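Local coordinates for glycoside hydrolase family 15, cellulose signaling associated protein envoy (Hypocrea jecorina, PDB 4WUJ), which senses blue light through a flavin-binding LOV domain, the part present here, and probably helps integrate light with oxidative-stress signalling, at residues 43-47 with 48-52; 53-56 with 57-61; 88-91 with 92-96. All coordinates share one frame; numbering follows the deposited sequence.

From the N terminus, interaction 1 comes first: residues 43-52 form the two-turn connection between strand 39-44 and its antiparallel neighbour 52-55, closing a hairpin at one edge of the PAS-fold sheet. Interaction 2 takes over directly, where strand 52-55 ends and helix 57-63 begins. These two touch through Asp44 CB and Val53 CG1, 4.1 Å apart. Interaction 3 opens much later, where the loop after helix 67-70 runs into helix 92-103; its centre is about 21 Å from that of interaction 1 and about 24 Å from that of interaction 2. The three follow in series, none nested or crossing, and interactions 1 and 3 each supply a residue of the flavin pocket.

Interaction 1 (43-47 with 48-52); sequences CDISL and PDAPI
Cys43 faces Ile52 as an antiparallel non-hydrogen-bonded pair, and both side chains leave the sheet on the same face. Cys43 SG, turned beside its own backbone N (chi1 -66°), rests against Ile52 CG1 at 3.8 Å; the thiol is small enough to fit between this neighbour and the flavin mononucleotide, which Cys43 also touches. The carbonyl of Pro51 is gripped twice: Cys43 CA makes a CH...O contact with Pro51 O at 3.1 Å, and Asp44 N donates to Pro51 O at 3.1 Å, lying in the carbonyl plane. Proline can offer this carbonyl although it has no N-H to give the neighbouring strand.

The carboxylate of Asp44 has two tasks. OD1 receives a weak bond from Ser46 N at 3.1 Å, an Asx turn, while OD2 is held by His137. Over the same residues Leu47 N donates to Asp44 O at 3.1 Å, closing a type I turn. Ile45 leads away from the turn, yet its CG2 methyl still touches Ala50 CB at 4.0 Å, and this aliphatic patch continues onto Ala140 of the adjoining strand.

Leu47 begins a second turn, of type II. Its carbonyl O accepts from Ala50 N at 3.1 Å, with the donor tilted 34° from the carbonyl plane. Pro48 suits the second position because its ring fixes phi there, while Asp49 takes a positive phi. Leu47 CB lies 3.7 Å from Pro51 CD, the two side chains crossing at about a right angle. At the outer end of the turn Asp49 forms a salt bridge with Arg76, itself a flavin ligand, and so acts as a second-shell partner of the pocket. Two successive turns thus complete the beta hairpin that joins the first two strands of the PAS fold in this LOV domain.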
ATOM      1  N   CYS C  43      -6.611 -12.645  -3.628  1.00 21.39           N
ATOM      2  CA  CYS C  43      -7.599 -13.611  -4.117  1.00 20.53           C
ATOM      3  C   CYS C  43      -7.704 -14.753  -3.141  1.00 22.32           C
ATOM      4  O   CYS C  43      -6.695 -15.210  -2.617  1.00 22.02           O
ATOM      5  CB  CYS C  43      -7.209 -14.129  -5.488  1.00 20.99           C
ATOM      6  SG  CYS C  43      -7.249 -12.865  -6.793  1.00 22.65           S
ATOM      7  N   ASP C  44      -8.939 -15.173  -2.852  1.00 19.10           N
ATOM      8  CA  ASP C  44      -9.137 -16.295  -1.985  1.00 26.83           C
ATOM      9  C   ASP C  44      -9.168 -17.588  -2.848  1.00 24.67           C
ATOM     10  O   ASP C  44     -10.205 -17.952  -3.398  1.00 26.15           O
ATOM     11  CB  ASP C  44     -10.442 -16.125  -1.199  1.00 23.93           C
ATOM     12  CG  ASP C  44     -10.616 -17.200  -0.139  1.00 29.61           C
ATOM     13  OD1 ASP C  44      -9.964 -18.257  -0.254  1.00 29.49           O
ATOM     14  OD2 ASP C  44     -11.424 -16.985   0.788  1.00 35.82           O
ATOM     15  N   ILE C  45      -8.041 -18.268  -2.982  1.00 26.01           N
ATOM     16  CA  ILE C  45      -8.012 -19.418  -3.879  1.00 25.48           C
ATOM     17  C   ILE C  45      -8.711 -20.718  -3.324  1.00 28.24           C
ATOM     18  O   ILE C  45      -8.841 -21.705  -4.045  1.00 23.14           O
ATOM     19  CB  ILE C  45      -6.587 -19.705  -4.351  1.00 29.07           C
ATOM     20  CG1 ILE C  45      -5.738 -20.161  -3.184  1.00 37.44           C
ATOM     21  CG2 ILE C  45      -5.947 -18.427  -5.021  1.00 31.82           C
ATOM     22  CD1 ILE C  45      -4.605 -21.034  -3.615  1.00 47.24           C
ATOM     23  N   SER C  46      -9.171 -20.685  -2.074  1.00 25.08           N
ATOM     24  CA  SER C  46     -10.120 -21.683  -1.527  1.00 33.44           C
ATOM     25  C   SER C  46     -11.596 -21.471  -1.922  1.00 30.51           C
ATOM     26  O   SER C  46     -12.432 -22.308  -1.643  1.00 30.98           O
ATOM     27  CB  SER C  46     -10.048 -21.671  -0.001  1.00 38.62           C
ATOM     28  OG  SER C  46      -8.730 -22.008   0.411  1.00 40.47           O
ATOM     29  N   LEU C  47     -11.918 -20.346  -2.549  1.00 27.30           N
ATOM     30  CA  LEU C  47     -13.266 -20.100  -3.020  1.00 23.96           C
ATOM     31  C   LEU C  47     -13.305 -20.338  -4.506  1.00 19.22           C
ATOM     32  O   LEU C  47     -12.286 -20.238  -5.179  1.00 22.30           O
ATOM     33  CB  LEU C  47     -13.723 -18.668  -2.691  1.00 24.25           C
ATOM     34  CG  LEU C  47     -13.822 -18.342  -1.200  1.00 28.24           C
ATOM     35  CD1 LEU C  47     -14.299 -16.894  -0.982  1.00 28.67           C
ATOM     36  CD2 LEU C  47     -14.772 -19.357  -0.491  1.00 34.78           C
ATOM     37  N   PRO C  48     -14.478 -20.670  -5.020  1.00 29.17           N
ATOM     38  CA  PRO C  48     -14.627 -21.041  -6.432  1.00 27.47           C
ATOM     39  C   PRO C  48     -14.072 -19.990  -7.419  1.00 24.97           C
ATOM     40  O   PRO C  48     -14.479 -18.829  -7.424  1.00 18.78           O
ATOM     41  CB  PRO C  48     -16.147 -21.208  -6.581  1.00 27.85           C
ATOM     42  CG  PRO C  48     -16.617 -21.675  -5.211  1.00 32.24           C
ATOM     43  CD  PRO C  48     -15.684 -20.991  -4.214  1.00 31.57           C
ATOM     44  N   ASP C  49     -13.141 -20.443  -8.256  1.00 24.30           N
ATOM     45  CA  ASP C  49     -12.505 -19.615  -9.289  1.00 22.23           C
ATOM     46  C   ASP C  49     -11.717 -18.399  -8.733  1.00 17.86           C
ATOM     47  O   ASP C  49     -11.680 -17.350  -9.370  1.00 17.79           O
ATOM     48  CB  ASP C  49     -13.555 -19.150 -10.321  1.00 22.23           C
ATOM     49  CG  ASP C  49     -12.946 -18.870 -11.676  1.00 20.84           C
ATOM     50  OD1 ASP C  49     -11.895 -19.479 -12.002  1.00 21.26           O
ATOM     51  OD2 ASP C  49     -13.508 -18.041 -12.418  1.00 25.06           O
ATOM     52  N   ALA C  50     -11.126 -18.563  -7.555  1.00 19.57           N
ATOM     53  CA  ALA C  50     -10.142 -17.630  -7.010  1.00 27.11           C
ATOM     54  C   ALA C  50     -10.562 -16.163  -7.065  1.00 18.84           C
ATOM     55  O   ALA C  50      -9.845 -15.342  -7.645  1.00 15.48           O
ATOM     56  CB  ALA C  50      -8.778 -17.812  -7.779  1.00 24.48           C
ATOM     57  N   PRO C  51     -11.694 -15.825  -6.448  1.00 15.40           N
ATOM     58  CA  PRO C  51     -12.176 -14.444  -6.590  1.00 24.32           C
ATOM     59  C   PRO C  51     -11.293 -13.390  -5.911  1.00 19.26           C
ATOM     60  O   PRO C  51     -10.650 -13.600  -4.868  1.00 19.50           O
ATOM     61  CB  PRO C  51     -13.569 -14.491  -5.927  1.00 24.89           C
ATOM     62  CG  PRO C  51     -13.412 -15.531  -4.852  1.00 23.72           C
ATOM     63  CD  PRO C  51     -12.461 -16.574  -5.429  1.00 23.74           C
ATOM     64  N   ILE C  52     -11.244 -12.242  -6.536  1.00 21.93           N
ATOM     65  CA  ILE C  52     -10.665 -11.057  -5.884  1.00 25.10           C
ATOM     66  C   ILE C  52     -11.502 -10.668  -4.652  1.00 23.41           C
ATOM     67  O   ILE C  52     -12.723 -10.501  -4.754  1.00 20.51           O
ATOM     68  CB  ILE C  52     -10.613  -9.866  -6.833  1.00 24.86           C
ATOM     69  CG1 ILE C  52      -9.661 -10.134  -7.978  1.00 15.44           C
ATOM     70  CG2 ILE C  52     -10.147  -8.579  -6.097  1.00 23.03           C
ATOM     71  CD1 ILE C  52      -9.949  -9.225  -9.158  1.00 25.62           C
TER

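Interaction 2 (53-56 with 57-61); sequences VYAS and PGFYQ
The N-cap of helix 57-63 is Ser56, which carries the chain from strand 52-55 of the PAS fold into its first helix after the hairpin and contacts Phe59 and Tyr60 in the opening turn. Its OG is placed between the backbone N and the carbonyl carbon (chi1 58°), and from there accepts a weak bond from Phe59 N at 3.2 Å. The same amide also donates to Ser56 O at 3.0 Å, approaching 65° above the carbonyl plane rather than within it. Ser56 O takes a further, weak bond from Tyr60 N at 3.4 Å. Serine suits the site doubly, since OG also bonds Leu40 N in the adjoining strand 39-44 and Val38 O just before it, tying the cap to the neighbouring strand. Pro57 fits the first helical turn, where no N-H is needed for an intrahelical bond.

Ala55 is small enough to let two aromatic rings close in. Its CB lies 3.7 Å from Phe59 CD2, oblique to that ring, and 3.7 Å from Tyr60 CZ, near the hydroxyl end of the other, and Ile70 of the following helix packs on all three residues. Phe59 continues inward to touch Gln144, a flavin ligand. Tyr54 points to the other side of the strand, where its OH bonds Cys36 N of the second subunit, so this element also takes part in the dimer contact.

The Tyr60 ring folds back along the strand end, bringing CE2 to 3.4 Å from Ala55 O. Replacing Tyr60 by an alanine would probably leave one flank of the Ala55 methyl without cover and the bridging water with one partner fewer. That water accepts from Ala55 N at 3.1 Å and reaches Tyr60 OH through a weak bond of 3.4 Å.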
ATOM      1  N   VAL C  53     -10.842 -10.566  -3.496  1.00 20.10           N
ATOM      2  CA  VAL C  53     -11.505 -10.098  -2.285  1.00 23.34           C
ATOM      3  C   VAL C  53     -11.008  -8.715  -1.872  1.00 23.50           C
ATOM      4  O   VAL C  53     -11.595  -8.078  -0.997  1.00 25.98           O
ATOM      5  CB  VAL C  53     -11.367 -11.092  -1.118  1.00 22.42           C
ATOM      6  CG1 VAL C  53     -12.031 -12.402  -1.482  1.00 26.71           C
ATOM      7  CG2 VAL C  53      -9.949 -11.339  -0.758  1.00 25.20           C
ATOM      8  N   TYR C  54      -9.926  -8.262  -2.514  1.00 24.77           N
ATOM      9  CA  TYR C  54      -9.374  -6.931  -2.308  1.00 18.72           C
ATOM     10  C   TYR C  54      -8.487  -6.535  -3.479  1.00 27.22           C
ATOM     11  O   TYR C  54      -7.610  -7.326  -3.888  1.00 25.01           O
ATOM     12  CB  TYR C  54      -8.522  -6.908  -1.021  1.00 19.41           C
ATOM     13  CG  TYR C  54      -7.832  -5.594  -0.784  1.00 24.04           C
ATOM     14  CD1 TYR C  54      -6.561  -5.322  -1.318  1.00 18.07           C
ATOM     15  CD2 TYR C  54      -8.460  -4.586  -0.034  1.00 20.04           C
ATOM     16  CE1 TYR C  54      -5.933  -4.082  -1.090  1.00 20.17           C
ATOM     17  CE2 TYR C  54      -7.840  -3.370   0.197  1.00 20.90           C
ATOM     18  CZ  TYR C  54      -6.591  -3.111  -0.343  1.00 19.86           C
ATOM     19  OH  TYR C  54      -6.048  -1.872  -0.095  1.00 22.83           O
ATOM     20  N   ALA C  55      -8.682  -5.313  -3.982  1.00 20.40           N
ATOM     21  CA  ALA C  55      -7.739  -4.689  -4.907  1.00 27.76           C
ATOM     22  C   ALA C  55      -7.350  -3.287  -4.385  1.00 27.91           C
ATOM     23  O   ALA C  55      -8.206  -2.530  -3.859  1.00 19.58           O
ATOM     24  CB  ALA C  55      -8.344  -4.588  -6.267  1.00 23.29           C
ATOM     25  N   SER C  56      -6.067  -2.949  -4.516  1.00 21.35           N
ATOM     26  CA  SER C  56      -5.542  -1.670  -4.017  1.00 24.63           C
ATOM     27  C   SER C  56      -5.994  -0.480  -4.876  1.00 24.78           C
ATOM     28  O   SER C  56      -6.435  -0.665  -5.999  1.00 21.86           O
ATOM     29  CB  SER C  56      -4.015  -1.694  -4.033  1.00 26.66           C
ATOM     30  OG  SER C  56      -3.548  -1.945  -5.355  1.00 24.62           O
ATOM     31  N   PRO C  57      -5.902   0.753  -4.336  1.00 26.19           N
ATOM     32  CA  PRO C  57      -6.046   1.939  -5.202  1.00 26.82           C
ATOM     33  C   PRO C  57      -5.162   1.878  -6.477  1.00 24.15           C
ATOM     34  O   PRO C  57      -5.585   2.209  -7.583  1.00 24.25           O
ATOM     35  CB  PRO C  57      -5.598   3.113  -4.283  1.00 25.57           C
ATOM     36  CG  PRO C  57      -5.937   2.581  -2.862  1.00 25.46           C
ATOM     37  CD  PRO C  57      -5.617   1.103  -2.929  1.00 20.81           C
ATOM     38  N   GLY C  58      -3.923   1.468  -6.302  1.00 21.15           N
ATOM     39  CA  GLY C  58      -3.031   1.288  -7.445  1.00 28.48           C
ATOM     40  C   GLY C  58      -3.608   0.353  -8.529  1.00 32.77           C
ATOM     41  O   GLY C  58      -3.324   0.536  -9.713  1.00 22.08           O
ATOM     42  N   PHE C  59      -4.406  -0.656  -8.150  1.00 26.47           N
ATOM     43  CA  PHE C  59      -4.954  -1.568  -9.165  1.00 26.83           C
ATOM     44  C   PHE C  59      -6.028  -0.856  -9.968  1.00 28.90           C
ATOM     45  O   PHE C  59      -6.079  -0.980 -11.187  1.00 28.96           O
ATOM     46  CB  PHE C  59      -5.535  -2.835  -8.545  1.00 25.82           C
ATOM     47  CG  PHE C  59      -6.228  -3.776  -9.543  1.00 27.61           C
ATOM     48  CD1 PHE C  59      -5.489  -4.791 -10.209  1.00 27.59           C
ATOM     49  CD2 PHE C  59      -7.602  -3.655  -9.794  1.00 23.03           C
ATOM     50  CE1 PHE C  59      -6.122  -5.682 -11.105  1.00 28.91           C
ATOM     51  CE2 PHE C  59      -8.254  -4.525 -10.682  1.00 32.13           C
ATOM     52  CZ  PHE C  59      -7.516  -5.562 -11.335  1.00 33.93           C
ATOM     53  N   TYR C  60      -6.896  -0.118  -9.292  1.00 25.01           N
ATOM     54  CA  TYR C  60      -7.912   0.617 -10.025  1.00 31.15           C
ATOM     55  C   TYR C  60      -7.279   1.728 -10.908  1.00 34.65           C
ATOM     56  O   TYR C  60      -7.775   2.043 -11.993  1.00 34.14           O
ATOM     57  CB  TYR C  60      -8.940   1.168  -9.067  1.00 25.90           C
ATOM     58  CG  TYR C  60      -9.602   0.102  -8.213  1.00 35.13           C
ATOM     59  CD1 TYR C  60     -10.318  -0.943  -8.803  1.00 30.51           C
ATOM     60  CD2 TYR C  60      -9.541   0.141  -6.822  1.00 31.58           C
ATOM     61  CE1 TYR C  60     -10.946  -1.922  -8.039  1.00 28.48           C
ATOM     62  CE2 TYR C  60     -10.175  -0.864  -6.033  1.00 28.31           C
ATOM     63  CZ  TYR C  60     -10.881  -1.876  -6.662  1.00 27.84           C
ATOM     64  OH  TYR C  60     -11.499  -2.869  -5.943  1.00 33.98           O
ATOM     65  N   GLN C  61      -6.150   2.272 -10.470  1.00 32.04           N
ATOM     66  CA  GLN C  61      -5.482   3.316 -11.235  1.00 44.77           C
ATOM     67  C   GLN C  61      -4.753   2.691 -12.437  1.00 40.50           C
ATOM     68  O   GLN C  61      -4.729   3.251 -13.537  1.00 38.14           O
ATOM     69  CB  GLN C  61      -4.483   4.097 -10.348  1.00 38.99           C
ATOM     70  CG  GLN C  61      -3.844   5.295 -11.016  1.00 52.53           C
ATOM     71  CD  GLN C  61      -4.747   6.498 -10.968  1.00 61.57           C
ATOM     72  OE1 GLN C  61      -5.848   6.476 -11.510  1.00 68.50           O
ATOM     73  NE2 GLN C  61      -4.307   7.549 -10.277  1.00 67.26           N
TER
HETATM   74  O   HOH W   1     -10.802  -3.542  -2.686  1.00 36.10           O

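Interaction 3 (88-91 with 92-96); sequences GRVS and DAVQE. With FMN (flavin mononucleotide), chain I.
Ser91 and Ala93 meet with the hydroxyl of the serine turned along the start of the helix. With its OG anti to the backbone N (chi1 -161°), the serine side chain leans past Asp92 toward the next amide, and OG comes to 3.4 Å from Ala93 CB. A weak bond of 3.3 Å, fairly straight, runs from Ala93 N to Ser91 OG, although the position of that nitrogen is less certain in the model. The methyl of Ala93 is buried, packing on Val109 and Ile111 of the neighbouring strand; alanine's small methyl suits this close approach of helix to strand.

Ser91 is thus the N-cap of helix 92-103, the helix of this LOV domain that runs beside the flavin's ribityl-phosphate tail. Asp92, at the first turn, sets an acidic group near the helix N terminus, a place where its charge is likely to be favourable; its carbonyl O takes Glu96 N at 3.0 Å.

Val94 turns its CB toward the incoming loop, with Val90 CG2 lying 4.4 Å from Val94 CB in a loose apolar touch at the surface. Val94 CG1, anti to the backbone N, reaches the ligand, 3.7 Å from the flavin phosphate oxygen O3P and 3.9 Å from the ribityl O4'. The backbone joins in, with Val94 O 3.5 Å from FMN C5'.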
ATOM      1  N   GLY C  88      -5.551 -17.747 -30.470  1.00 67.54           N
ATOM      2  CA  GLY C  88      -4.926 -19.062 -30.534  1.00 71.94           C
ATOM      3  C   GLY C  88      -3.546 -18.881 -29.919  1.00 76.77           C
ATOM      4  O   GLY C  88      -2.993 -19.778 -29.263  1.00 78.27           O
ATOM      5  N   ARG C  89      -3.010 -17.679 -30.150  1.00 84.07           N
ATOM      6  CA  ARG C  89      -1.777 -17.190 -29.539  1.00 84.73           C
ATOM      7  C   ARG C  89      -1.987 -16.972 -28.032  1.00 84.16           C
ATOM      8  O   ARG C  89      -2.254 -15.848 -27.591  1.00 91.47           O
ATOM      9  CB  ARG C  89      -1.361 -15.868 -30.223  1.00 76.66           C
ATOM     10  CG  ARG C  89       0.020 -15.318 -29.833  1.00 75.50           C
ATOM     11  CD  ARG C  89       0.328 -13.989 -30.545  1.00 67.32           C
ATOM     12  NE  ARG C  89       0.478 -14.143 -31.995  1.00 74.68           N
ATOM     13  CZ  ARG C  89       1.630 -14.413 -32.614  1.00 74.50           C
ATOM     14  NH1 ARG C  89       2.752 -14.574 -31.916  1.00 67.87           N
ATOM     15  NH2 ARG C  89       1.663 -14.533 -33.943  1.00 64.55           N
ATOM     16  N   VAL C  90      -1.889 -18.054 -27.255  1.00 84.18           N
ATOM     17  CA  VAL C  90      -2.015 -17.985 -25.793  1.00 83.73           C
ATOM     18  C   VAL C  90      -0.634 -17.944 -25.156  1.00 81.29           C
ATOM     19  O   VAL C  90       0.232 -18.742 -25.500  1.00 89.90           O
ATOM     20  CB  VAL C  90      -2.755 -19.203 -25.220  1.00 83.94           C
ATOM     21  CG1 VAL C  90      -2.009 -20.491 -25.589  1.00 80.46           C
ATOM     22  CG2 VAL C  90      -2.916 -19.058 -23.692  1.00 71.71           C
ATOM     23  N   SER C  91      -0.416 -17.033 -24.218  1.00 70.33           N
ATOM     24  CA  SER C  91       0.917 -16.898 -23.662  1.00 63.16           C
ATOM     25  C   SER C  91       1.230 -18.114 -22.804  1.00 57.44           C
ATOM     26  O   SER C  91       0.331 -18.711 -22.193  1.00 52.71           O
ATOM     27  CB  SER C  91       1.049 -15.618 -22.832  1.00 53.01           C
ATOM     28  OG  SER C  91       2.414 -15.273 -22.659  1.00 50.23           O
ATOM     29  N   ASP C  92       2.503 -18.495 -22.786  1.00 49.23           N
ATOM     30  CA  ASP C  92       2.983 -19.442 -21.797  1.00 49.58           C
ATOM     31  C   ASP C  92       2.778 -18.860 -20.382  1.00 42.53           C
ATOM     32  O   ASP C  92       2.818 -19.576 -19.380  1.00 30.83           O
ATOM     33  CB  ASP C  92       4.458 -19.759 -22.043  1.00 47.86           C
ATOM     34  CG  ASP C  92       4.685 -20.652 -23.306  1.00 65.57           C
ATOM     35  OD1 ASP C  92       3.804 -21.480 -23.677  1.00 57.72           O
ATOM     36  OD2 ASP C  92       5.763 -20.512 -23.927  1.00 56.18           O
ATOM     37  N   ALA C  93       2.587 -17.547 -20.317  1.00 42.69           N
ATOM     38  CA  ALA C  93       2.452 -16.849 -19.043  1.00 46.17           C
ATOM     39  C   ALA C  93       1.241 -17.397 -18.288  1.00 32.81           C
ATOM     40  O   ALA C  93       1.371 -17.823 -17.152  1.00 30.10           O
ATOM     41  CB  ALA C  93       2.307 -15.384 -19.286  1.00 39.72           C
ATOM     42  N   VAL C  94       0.105 -17.457 -18.974  1.00 29.48           N
ATOM     43  CA  VAL C  94      -1.122 -18.011 -18.421  1.00 40.00           C
ATOM     44  C   VAL C  94      -0.940 -19.381 -17.748  1.00 38.08           C
ATOM     45  O   VAL C  94      -1.348 -19.527 -16.576  1.00 28.91           O
ATOM     46  CB  VAL C  94      -2.241 -18.060 -19.491  1.00 41.44           C
ATOM     47  CG1 VAL C  94      -3.490 -18.740 -18.954  1.00 30.88           C
ATOM     48  CG2 VAL C  94      -2.567 -16.659 -19.939  1.00 32.42           C
ATOM     49  N   GLN C  95      -0.328 -20.358 -18.437  1.00 32.65           N
ATOM     50  CA  GLN C  95      -0.111 -21.696 -17.842  1.00 33.56           C
ATOM     51  C   GLN C  95       0.833 -21.655 -16.656  1.00 34.51           C
ATOM     52  O   GLN C  95       0.641 -22.367 -15.651  1.00 28.69           O
ATOM     53  CB  GLN C  95       0.570 -22.720 -18.781  1.00 39.43           C
ATOM     54  CG  GLN C  95       0.212 -22.749 -20.222  1.00 51.47           C
ATOM     55  CD  GLN C  95       1.022 -23.847 -20.959  1.00 63.74           C
ATOM     56  OE1 GLN C  95       1.051 -25.017 -20.530  1.00 58.37           O
ATOM     57  NE2 GLN C  95       1.709 -23.456 -22.042  1.00 56.51           N
ATOM     58  N   GLU C  96       1.922 -20.907 -16.825  1.00 29.49           N
ATOM     59  CA  GLU C  96       2.893 -20.747 -15.740  1.00 33.33           C
ATOM     60  C   GLU C  96       2.141 -20.207 -14.501  1.00 28.00           C
ATOM     61  O   GLU C  96       2.273 -20.755 -13.411  1.00 30.11           O
ATOM     62  CB  GLU C  96       4.033 -19.816 -16.166  1.00 42.13           C
ATOM     63  CG  GLU C  96       5.403 -20.202 -15.591  1.00 52.25           C
ATOM     64  CD  GLU C  96       6.485 -19.109 -15.767  1.00 48.86           C
ATOM     65  OE1 GLU C  96       6.431 -18.312 -16.741  1.00 32.32           O
ATOM     66  OE2 GLU C  96       7.383 -19.046 -14.900  1.00 54.36           O
TER
HETATM   67  N1  FMN I5201      -3.559 -12.721 -14.716  1.00 29.08           N
HETATM   68  C2  FMN I5201      -3.285 -11.624 -15.506  1.00 32.35           C
HETATM   69  O2  FMN I5201      -3.314 -11.717 -16.731  1.00 31.55           O
HETATM   70  N3  FMN I5201      -2.991 -10.397 -14.915  1.00 28.33           N
HETATM   71  C4  FMN I5201      -2.949 -10.250 -13.550  1.00 31.35           C
HETATM   72  O4  FMN I5201      -2.702  -9.146 -13.075  1.00 24.07           O
HETATM   73  C4A FMN I5201      -3.225 -11.357 -12.735  1.00 37.12           C
HETATM   74  N5  FMN I5201      -3.210 -11.240 -11.352  1.00 27.20           N
HETATM   75  C5A FMN I5201      -3.464 -12.328 -10.566  1.00 26.15           C
HETATM   76  C6  FMN I5201      -3.419 -12.167  -9.194  1.00 23.73           C
HETATM   77  C7  FMN I5201      -3.700 -13.236  -8.359  1.00 28.87           C
HETATM   78  C7M FMN I5201      -3.626 -13.013  -6.881  1.00 22.78           C
HETATM   79  C8  FMN I5201      -4.021 -14.493  -8.921  1.00 27.27           C
HETATM   80  C8M FMN I5201      -4.326 -15.663  -8.020  1.00 20.67           C
HETATM   81  C9  FMN I5201      -4.046 -14.648 -10.314  1.00 25.62           C
HETATM   82  C9A FMN I5201      -3.772 -13.567 -11.144  1.00 27.19           C
HETATM   83  N10 FMN I5201      -3.803 -13.687 -12.538  1.00 31.76           N
HETATM   84  C10 FMN I5201      -3.531 -12.588 -13.329  1.00 30.28           C
HETATM   85  C1' FMN I5201      -4.062 -14.985 -13.273  1.00 24.59           C
HETATM   86  C2' FMN I5201      -5.488 -15.427 -13.507  1.00 27.07           C
HETATM   87  O2' FMN I5201      -6.284 -14.984 -12.433  1.00 23.79           O
HETATM   88  C3' FMN I5201      -5.489 -16.970 -13.709  1.00 26.52           C
HETATM   89  O3' FMN I5201      -4.910 -17.626 -12.586  1.00 24.30           O
HETATM   90  C4' FMN I5201      -4.697 -17.355 -14.981  1.00 29.40           C
HETATM   91  O4' FMN I5201      -5.382 -16.835 -16.101  1.00 25.65           O
HETATM   92  C5' FMN I5201      -4.460 -18.869 -15.125  1.00 27.39           C
HETATM   93  O5' FMN I5201      -5.673 -19.576 -14.942  1.00 24.84           O
HETATM   94  P   FMN I5201      -6.655 -19.858 -16.166  1.00 30.39           P
HETATM   95  O1P FMN I5201      -7.876 -20.525 -15.552  1.00 33.69           O
HETATM   96  O2P FMN I5201      -7.109 -18.653 -16.916  1.00 27.14           O
HETATM   97  O3P FMN I5201      -5.986 -20.791 -17.120  1.00 32.34           O